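Local coordinates for HepC.19480.a.B1 (Helicobacter pylori, PDB 6MTZ), which is of unknown function but probably hydrolyses phosphoester bonds with the help of metal ions, as a member of the DHH phosphoesterase family, at residues S60-L74 against K94-G107. Numbering follows the deposited sequence.
With EDO (1,2-ethanediol), chain E.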
loop_
_atom_site.group_PDB
_atom_site.type_symbol
_atom_site.label_atom_id
_atom_site.label_comp_id
_atom_site.label_asym_id
_atom_site.label_seq_id
_atom_site.Cartn_x
_atom_site.Cartn_y
_atom_site.Cartn_z
ATOM N N SER A 60 13.832 -12.077 -13.484
ATOM C CA SER A 60 13.372 -11.545 -14.759
ATOM C C SER A 60 14.140 -12.156 -15.929
ATOM O O SER A 60 15.286 -12.591 -15.794
ATOM C CB SER A 60 13.532 -10.029 -14.789
ATOM O OG SER A 60 13.145 -9.518 -16.047
ATOM N N LYS A 61 13.493 -12.178 -17.093
ATOM C CA LYS A 61 14.149 -12.564 -18.334
ATOM C C LYS A 61 14.560 -11.362 -19.177
ATOM O O LYS A 61 15.208 -11.541 -20.212
ATOM C CB LYS A 61 13.243 -13.494 -19.151
ATOM N N GLU A 62 14.206 -10.149 -18.757
ATOM C CA GLU A 62 14.651 -8.929 -19.414
ATOM C C GLU A 62 16.088 -8.610 -19.005
ATOM O O GLU A 62 16.662 -9.243 -18.115
ATOM C CB GLU A 62 13.719 -7.767 -19.069
ATOM C CG GLU A 62 12.242 -8.063 -19.302
ATOM C CD GLU A 62 11.859 -8.021 -20.768
ATOM O OE1 GLU A 62 12.499 -7.266 -21.530
ATOM O OE2 GLU A 62 10.921 -8.745 -21.160
ATOM N N SER A 63 16.675 -7.604 -19.654
ATOM C CA SER A 63 18.095 -7.316 -19.473
ATOM C C SER A 63 18.411 -5.900 -19.003
ATOM O O SER A 63 19.540 -5.662 -18.561
ATOM C CB SER A 63 18.865 -7.587 -20.775
ATOM O OG SER A 63 18.459 -6.703 -21.805
ATOM N N GLU A 64 17.471 -4.957 -19.072
ATOM C CA GLU A 64 17.710 -3.581 -18.651
ATOM C C GLU A 64 16.748 -3.237 -17.522
ATOM O O GLU A 64 15.540 -3.468 -17.642
ATOM C CB GLU A 64 17.530 -2.604 -19.817
ATOM C CG GLU A 64 18.266 -2.996 -21.099
ATOM C CD GLU A 64 19.740 -2.634 -21.073
ATOM O OE1 GLU A 64 20.143 -1.853 -20.189
ATOM O OE2 GLU A 64 20.495 -3.133 -21.937
ATOM N N PHE A 65 17.276 -2.668 -16.436
ATOM C CA PHE A 65 16.483 -2.444 -15.237
ATOM C C PHE A 65 16.815 -1.104 -14.604
ATOM O O PHE A 65 17.975 -0.682 -14.601
ATOM C CB PHE A 65 16.717 -3.553 -14.207
ATOM C CG PHE A 65 16.361 -4.920 -14.701
ATOM C CD1 PHE A 65 17.309 -5.712 -15.326
ATOM C CD2 PHE A 65 15.079 -5.416 -14.539
ATOM C CE1 PHE A 65 16.983 -6.973 -15.780
ATOM C CE2 PHE A 65 14.749 -6.675 -14.992
ATOM C CZ PHE A 65 15.702 -7.455 -15.613
ATOM N N LEU A 66 15.791 -0.460 -14.039
ATOM C CA LEU A 66 15.958 0.755 -13.254
ATOM C C LEU A 66 15.268 0.581 -11.911
ATOM O O LEU A 66 14.044 0.425 -11.855
ATOM C CB LEU A 66 15.386 1.977 -13.978
ATOM C CG LEU A 66 15.292 3.212 -13.074
ATOM C CD1 LEU A 66 16.688 3.779 -12.785
ATOM C CD2 LEU A 66 14.391 4.268 -13.693
ATOM N N ILE A 67 16.045 0.608 -10.835
ATOM C CA ILE A 67 15.497 0.623 -9.487
ATOM C C ILE A 67 15.363 2.076 -9.058
ATOM O O ILE A 67 16.356 2.810 -8.988
ATOM C CB ILE A 67 16.384 -0.159 -8.511
ATOM C CG1 ILE A 67 16.519 -1.607 -8.961
ATOM C CG2 ILE A 67 15.802 -0.089 -7.103
ATOM C CD1 ILE A 67 17.291 -2.477 -7.963
ATOM N N LEU A 68 14.134 2.498 -8.790
ATOM C CA LEU A 68 13.824 3.881 -8.453
ATOM C C LEU A 68 13.234 3.908 -7.049
ATOM O O LEU A 68 12.250 3.210 -6.777
ATOM C CB LEU A 68 12.846 4.483 -9.467
ATOM C CG LEU A 68 12.476 5.949 -9.253
ATOM C CD1 LEU A 68 13.696 6.849 -9.492
ATOM C CD2 LEU A 68 11.293 6.379 -10.130
ATOM N N VAL A 69 13.839 4.696 -6.164
ATOM C CA VAL A 69 13.430 4.795 -4.767
ATOM C C VAL A 69 13.202 6.266 -4.449
ATOM O O VAL A 69 14.103 7.089 -4.637
ATOM C CB VAL A 69 14.482 4.187 -3.814
ATOM C CG1 VAL A 69 13.978 4.185 -2.368
ATOM C CG2 VAL A 69 14.869 2.767 -4.255
ATOM N N SER A 70 12.014 6.592 -3.951
ATOM C CA SER A 70 11.615 7.977 -3.746
ATOM C C SER A 70 10.971 8.137 -2.380
ATOM O O SER A 70 10.214 7.265 -1.941
ATOM C CB SER A 70 10.624 8.451 -4.828
ATOM O OG SER A 70 9.541 7.541 -4.933
ATOM N N ASP A 71 11.292 9.254 -1.713
ATOM C CA ASP A 71 10.632 9.701 -0.490
ATOM C C ASP A 71 10.927 8.795 0.698
ATOM O O ASP A 71 10.140 8.723 1.653
ATOM C CB ASP A 71 9.116 9.826 -0.693
ATOM C CG ASP A 71 8.466 10.738 0.325
ATOM O OD1 ASP A 71 9.158 11.670 0.823
ATOM O OD2 ASP A 71 7.271 10.509 0.637
ATOM N N LEU A 72 12.037 8.080 0.646
ATOM C CA LEU A 72 12.465 7.221 1.737
ATOM C C LEU A 72 13.943 7.470 1.971
ATOM O O LEU A 72 14.695 7.702 1.017
ATOM C CB LEU A 72 12.227 5.751 1.403
ATOM C CG LEU A 72 10.780 5.306 1.183
ATOM C CD1 LEU A 72 10.763 4.072 0.303
ATOM C CD2 LEU A 72 10.080 5.010 2.507
ATOM N N ASN A 73 14.368 7.443 3.223
ATOM C CA ASN A 73 15.797 7.454 3.483
ATOM C C ASN A 73 16.212 6.073 3.952
ATOM O O ASN A 73 15.455 5.391 4.648
ATOM C CB ASN A 73 16.211 8.539 4.480
ATOM C CG ASN A 73 15.676 8.321 5.854
ATOM O OD1 ASN A 73 14.486 8.081 6.041
ATOM N ND2 ASN A 73 16.555 8.439 6.849
ATOM N N LEU A 74 17.384 5.641 3.508
ATOM C CA LEU A 74 17.939 4.353 3.880
ATOM C C LEU A 74 19.017 4.574 4.926
ATOM O O LEU A 74 19.710 5.598 4.916
ATOM C CB LEU A 74 18.519 3.632 2.655
ATOM C CG LEU A 74 17.628 3.521 1.403
ATOM C CD1 LEU A 74 18.391 2.894 0.234
ATOM C CD2 LEU A 74 16.378 2.718 1.702
ATOM N N LYS A 94 23.032 -8.655 -16.498
ATOM C CA LYS A 94 21.926 -7.724 -16.298
ATOM C C LYS A 94 22.395 -6.312 -15.946
ATOM O O LYS A 94 23.164 -6.111 -15.001
ATOM C CB LYS A 94 20.994 -8.235 -15.204
ATOM C CG LYS A 94 19.910 -9.166 -15.708
ATOM C CD LYS A 94 19.443 -10.104 -14.608
ATOM C CE LYS A 94 18.169 -10.826 -14.998
ATOM N NZ LYS A 94 17.884 -11.934 -14.049
ATOM N N ASN A 95 21.920 -5.335 -16.712
ATOM C CA ASN A 95 22.266 -3.939 -16.487
ATOM C C ASN A 95 21.218 -3.323 -15.572
ATOM O O ASN A 95 20.034 -3.261 -15.923
ATOM C CB ASN A 95 22.360 -3.170 -17.804
ATOM C CG ASN A 95 22.689 -1.699 -17.596
ATOM O OD1 ASN A 95 23.241 -1.310 -16.566
ATOM N ND2 ASN A 95 22.351 -0.874 -18.580
ATOM N N ILE A 96 21.657 -2.866 -14.405
ATOM C CA ILE A 96 20.779 -2.419 -13.339
ATOM C C ILE A 96 21.227 -1.027 -12.936
ATOM O O ILE A 96 22.294 -0.870 -12.330
ATOM C CB ILE A 96 20.811 -3.367 -12.134
ATOM C CG1 ILE A 96 20.383 -4.776 -12.550
ATOM C CG2 ILE A 96 19.946 -2.822 -11.007
ATOM C CD1 ILE A 96 20.564 -5.808 -11.472
ATOM N N GLN A 97 20.425 -0.019 -13.274
ATOM C CA GLN A 97 20.627 1.343 -12.792
ATOM C C GLN A 97 19.806 1.575 -11.535
ATOM O O GLN A 97 18.713 1.031 -11.376
ATOM C CB GLN A 97 20.228 2.362 -13.854
ATOM C CG GLN A 97 20.389 3.812 -13.421
ATOM C CD GLN A 97 20.088 4.788 -14.546
ATOM O OE1 GLN A 97 20.045 4.402 -15.719
ATOM N NE2 GLN A 97 19.875 6.057 -14.196
ATOM N N ILE A 98 20.332 2.396 -10.636
ATOM C CA ILE A 98 19.630 2.719 -9.403
ATOM C C ILE A 98 19.671 4.221 -9.186
ATOM O O ILE A 98 20.717 4.859 -9.362
ATOM C CB ILE A 98 20.225 1.979 -8.190
ATOM C CG1 ILE A 98 19.633 2.536 -6.900
ATOM C CG2 ILE A 98 21.743 2.074 -8.162
ATOM C CD1 ILE A 98 20.240 1.908 -5.685
ATOM N N GLN A 99 18.533 4.785 -8.803
ATOM C CA GLN A 99 18.438 6.202 -8.475
ATOM C C GLN A 99 17.523 6.368 -7.272
ATOM O O GLN A 99 16.347 5.987 -7.325
ATOM C CB GLN A 99 17.915 7.007 -9.665
ATOM C CG GLN A 99 17.862 8.502 -9.423
ATOM C CD GLN A 99 19.237 9.070 -9.166
ATOM O OE1 GLN A 99 20.067 9.134 -10.074
ATOM N NE2 GLN A 99 19.496 9.474 -7.920
ATOM N N LEU A 100 18.060 6.928 -6.194
ATOM C CA LEU A 100 17.272 7.279 -5.019
ATOM C C LEU A 100 17.087 8.789 -4.999
ATOM O O LEU A 100 18.060 9.536 -5.147
ATOM C CB LEU A 100 17.935 6.794 -3.721
ATOM C CG LEU A 100 17.083 6.967 -2.441
ATOM C CD1 LEU A 100 17.222 5.795 -1.479
ATOM C CD2 LEU A 100 17.377 8.278 -1.698
ATOM N N LEU A 101 15.839 9.226 -4.818
ATOM C CA LEU A 101 15.466 10.635 -4.764
ATOM C C LEU A 101 14.732 10.889 -3.459
ATOM O O LEU A 101 13.716 10.242 -3.195
ATOM C CB LEU A 101 14.561 11.009 -5.941
ATOM C CG LEU A 101 15.148 10.670 -7.307
ATOM C CD1 LEU A 101 14.100 10.834 -8.391
ATOM C CD2 LEU A 101 16.406 11.516 -7.601
ATOM N N ASP A 102 15.216 11.838 -2.656
ATOM C CA ASP A 102 14.589 12.081 -1.360
ATOM C C ASP A 102 14.943 13.479 -0.865
ATOM O O ASP A 102 15.855 14.133 -1.378
ATOM C CB ASP A 102 14.994 11.023 -0.321
ATOM C CG ASP A 102 14.293 11.229 1.019
ATOM O OD1 ASP A 102 13.070 11.465 0.994
ATOM O OD2 ASP A 102 14.956 11.203 2.079
ATOM N N HIS A 103 14.215 13.915 0.173
ATOM C CA HIS A 103 14.347 15.258 0.717
ATOM C C HIS A 103 14.479 15.299 2.241
ATOM O O HIS A 103 14.355 16.380 2.825
ATOM C CB HIS A 103 13.152 16.110 0.273
ATOM C CG HIS A 103 11.868 15.771 0.967
ATOM N ND1 HIS A 103 11.526 16.287 2.198
ATOM C CD2 HIS A 103 10.834 14.982 0.592
ATOM C CE1 HIS A 103 10.343 15.820 2.557
ATOM N NE2 HIS A 103 9.900 15.030 1.597
ATOM N N HIS A 104 14.745 14.168 2.899
ATOM C CA HIS A 104 14.772 14.081 4.359
ATOM C C HIS A 104 16.200 14.273 4.868
ATOM O O HIS A 104 17.084 13.466 4.564
ATOM C CB HIS A 104 14.222 12.730 4.836
ATOM C CG HIS A 104 12.737 12.579 4.691
ATOM N ND1 HIS A 104 12.142 12.115 3.537
ATOM C CD2 HIS A 104 11.729 12.802 5.569
ATOM C CE1 HIS A 104 10.830 12.075 3.704
ATOM N NE2 HIS A 104 10.554 12.484 4.927
ATOM N N ILE A 105 16.409 15.313 5.681
ATOM C CA ILE A 105 17.744 15.641 6.173
ATOM C C ILE A 105 18.344 14.518 7.019
ATOM O O ILE A 105 19.564 14.474 7.200
ATOM C CB ILE A 105 17.710 16.970 6.964
ATOM C CG1 ILE A 105 19.116 17.534 7.143
ATOM C CG2 ILE A 105 17.090 16.766 8.335
ATOM C CD1 ILE A 105 19.862 17.754 5.841
ATOM N N SER A 106 17.523 13.591 7.525
ATOM C CA SER A 106 18.060 12.465 8.287
ATOM C C SER A 106 19.035 11.620 7.473
ATOM O O SER A 106 19.867 10.915 8.059
ATOM C CB SER A 106 16.927 11.583 8.803
ATOM O OG SER A 106 16.089 11.150 7.735
ATOM N N GLY A 107 18.972 11.685 6.145
ATOM C CA GLY A 107 19.823 10.846 5.327
ATOM C C GLY A 107 21.090 11.502 4.821
ATOM O O GLY A 107 21.738 10.959 3.924
HETATM C C1 EDO E . 13.604 15.560 7.780
HETATM O O1 EDO E . 12.411 16.268 7.424
HETATM C C2 EDO E . 13.216 14.252 8.455
HETATM O O2 EDO E . 14.313 13.346 8.326
HETATM O O HOH W 1 14.048 7.797 -1.334
#
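Lys94 reaches across Phe65 toward the loop that precedes strand 64-70. From CB its chain runs extended: CG sits 3.7 Å from Phe65 CE1, CD follows beside the same ring atom, CE passes the carbonyl oxygens of Ser60 and Glu62, and NZ donates to Ser60 O at 3.2 Å while also bonding the carbonyl of Ile57. Next along, Asn95 ND2 donates to the syn lone pair of Glu64 OE1 (2.9 Å), with the amide and carboxylate planes almost perpendicular, at 89°. The bend of Glu64 at chi2 (-80°) turns its carboxylate toward strand 95-102 and this partner.

Strands 64-70 and 95-102 run parallel, paired through an unbroken backbone ladder from Ser63 O to Asp71 N, and helix 76-85 in the connection makes this a beta-alpha-beta crossover. On one face Phe65, Ile67 and Val69 pack with Ile96, Ile98 and Leu100; Leu100 CD1 lies 3.7 Å from Val69 CG1 and also meets Leu74 CD1. The other face bears Leu66 and Leu68 beside Gln97 and Leu101, and helix 125-136 covers it near Ser70 and Leu101.

At the C-terminal end of strand 95-102 lies the DHH sequence, Asp102, His103 and His104; together with Asp71 and the nearby His16, Asp18 and Asp20 it is consistent with the motifs that build the metal site in relatives. Asp102 grips His104 twice: ND1 donates to the syn lone pair of OD1 (2.8 Å) with that oxygen in the ring plane, and the backbone N reaches OD2 (3.1 Å) from above the carboxylate, an Asx turn. The first bond should limit rotation of the imidazole, while the second steadies the carboxylate. Asp71 OD1 lies 3.9 Å from Asp102 OD1, and Asp18 and Asp20 also approach the Asp71 carboxylate, a clustering of acids consistent with a cation site.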